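Local coordinates for protein isomerase/lactonizing enzyme (Agrobacterium tumefaciens, PDB 1RVK) that is of unknown function but, as a magnesium-containing member of the enolase superfamily, probably catalyses an isomerase or lactonizing reaction through an enolate intermediate, at residues M1-V6 with V69-D74. Residues are numbered along the deposited sequence; the frame is centred on the assembly and turned at random.
Sequences MIITDV and VLIGED
The selenomethionine Met1 lays its CG over one face of the Asp74 carboxylate, 3.4 Å from OD1 and almost as near to CG and OD2 of Asp74. Its methyl end bends back toward OD2, and the two side chains cross at about a right angle. OD2 of the same carboxylate also forms a salt bridge with Arg76. Ile2 covers two peptide planes at the turn: its CD1 sits above the Glu73-Asp74 peptide, 3.7 Å from Asp74 N, while CG2 lies over the Gly72-Glu73 peptide, 3.5 Å from Gly72 C. Ile3 approaches the Glu73-Asp74 plane from its other side, where CG1 comes within 3.3 Å of Glu73 O.

The backbone of Ile3 binds the turn twice: Ile3 N donates to Glu73 O at 2.9 Å, and Gly72 N donates to Ile3 O at 2.8 Å, both nearly straight. Residues 70-73 form a type II turn at the end of helix 59-70, closed by Glu73 N to Leu70 O, with Gly72 at positive phi (85°). Ile3 CD1 then meets Leu70 CB at 3.9 Å. With CG2 anti to the carbonyl carbon, Val6 turns this methyl toward Ile71 CD1 (3.8 Å) and Leu70 CD1. Behind this apolar group, Leu70 also packs on helices 78-89 and 98-116.

The contact thus joins the edge strand 3-15 of the N-terminal domain's three-stranded antiparallel sheet to the helix-ending turn by the two backbone bonds of Ile3, next to a single beta bridge of Ile2 with Asp74, and by apolar contacts. Backbone polar groups of Ile3 are satisfied by the turn, aliphatic carbons of buried Ile3, Val6 and Leu70 and of Ile71 pack beside them, and the carboxylates of Glu73 and Asp74 take arginine partners, Arg80 and Arg76, which probably stabilise their ionised form.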
# COMPACT_ATOMS: atom_id res chain seq x y z
N MSE A 1 -3.77 -25.33 -18.63
CA MSE A 1 -3.42 -24.34 -17.56
C MSE A 1 -2.06 -23.71 -17.82
O MSE A 1 -1.56 -22.93 -17.01
CB MSE A 1 -3.41 -25.03 -16.19
CG MSE A 1 -2.32 -26.07 -15.99
SE MSE A 1 -2.44 -27.59 -17.19
CE MSE A 1 -0.56 -27.91 -17.47
N ILE A 2 -1.48 -24.05 -18.96
CA ILE A 2 -0.17 -23.53 -19.34
C ILE A 2 -0.26 -22.09 -19.85
O ILE A 2 -1.15 -21.75 -20.62
CB ILE A 2 0.47 -24.41 -20.45
CG1 ILE A 2 0.69 -25.83 -19.92
CG2 ILE A 2 1.79 -23.80 -20.90
CD1 ILE A 2 1.67 -25.90 -18.75
N ILE A 3 0.68 -21.26 -19.41
CA ILE A 3 0.73 -19.86 -19.82
C ILE A 3 1.21 -19.74 -21.26
O ILE A 3 2.26 -20.29 -21.62
CB ILE A 3 1.69 -19.06 -18.91
CG1 ILE A 3 1.15 -19.06 -17.47
CG2 ILE A 3 1.85 -17.63 -19.43
CD1 ILE A 3 2.09 -18.43 -16.46
N THR A 4 0.46 -19.03 -22.09
CA THR A 4 0.82 -18.86 -23.49
C THR A 4 1.20 -17.43 -23.85
O THR A 4 1.92 -17.21 -24.82
CB THR A 4 -0.32 -19.31 -24.43
OG1 THR A 4 -1.52 -18.59 -24.12
CG2 THR A 4 -0.58 -20.80 -24.27
N ASP A 5 0.72 -16.46 -23.08
CA ASP A 5 1.01 -15.06 -23.37
C ASP A 5 1.15 -14.17 -22.13
O ASP A 5 0.49 -14.40 -21.11
CB ASP A 5 -0.10 -14.46 -24.24
CG ASP A 5 -0.32 -15.22 -25.52
OD1 ASP A 5 0.47 -15.03 -26.47
OD2 ASP A 5 -1.28 -16.01 -25.59
N VAL A 6 2.01 -13.17 -22.24
CA VAL A 6 2.22 -12.17 -21.19
C VAL A 6 2.18 -10.86 -21.97
O VAL A 6 3.05 -10.61 -22.81
CB VAL A 6 3.59 -12.32 -20.50
CG1 VAL A 6 3.76 -11.22 -19.46
CG2 VAL A 6 3.70 -13.68 -19.85
N VAL A 69 10.40 -16.60 -17.66
CA VAL A 69 10.00 -17.39 -16.50
C VAL A 69 8.60 -17.98 -16.63
O VAL A 69 8.38 -19.14 -16.31
CB VAL A 69 10.04 -16.54 -15.20
CG1 VAL A 69 9.44 -17.32 -14.04
CG2 VAL A 69 11.47 -16.14 -14.89
N LEU A 70 7.66 -17.17 -17.13
CA LEU A 70 6.27 -17.60 -17.24
C LEU A 70 5.81 -18.41 -18.45
O LEU A 70 5.10 -19.40 -18.29
CB LEU A 70 5.35 -16.38 -17.14
CG LEU A 70 5.37 -15.53 -15.86
CD1 LEU A 70 4.23 -14.52 -15.91
CD2 LEU A 70 5.24 -16.41 -14.64
N ILE A 71 6.19 -18.00 -19.66
CA ILE A 71 5.74 -18.70 -20.86
C ILE A 71 6.01 -20.20 -20.86
O ILE A 71 7.14 -20.64 -20.66
CB ILE A 71 6.37 -18.07 -22.13
CG1 ILE A 71 5.97 -16.59 -22.23
CG2 ILE A 71 5.89 -18.81 -23.38
CD1 ILE A 71 4.48 -16.36 -22.40
N GLY A 72 4.95 -20.97 -21.07
CA GLY A 72 5.07 -22.42 -21.11
C GLY A 72 5.00 -23.10 -19.75
O GLY A 72 5.21 -24.31 -19.64
N GLU A 73 4.69 -22.32 -18.72
CA GLU A 73 4.64 -22.85 -17.36
C GLU A 73 3.21 -22.94 -16.83
O GLU A 73 2.33 -22.18 -17.24
CB GLU A 73 5.48 -21.94 -16.46
CG GLU A 73 6.51 -22.66 -15.61
CD GLU A 73 7.43 -23.55 -16.43
OE1 GLU A 73 8.18 -23.03 -17.28
OE2 GLU A 73 7.39 -24.78 -16.22
N ASP A 74 2.98 -23.87 -15.91
CA ASP A 74 1.68 -24.07 -15.27
C ASP A 74 1.46 -22.82 -14.42
O ASP A 74 2.22 -22.57 -13.49
CB ASP A 74 1.72 -25.32 -14.38
CG ASP A 74 0.38 -25.67 -13.77
OD1 ASP A 74 -0.42 -24.75 -13.49
OD2 ASP A 74 0.13 -26.87 -13.55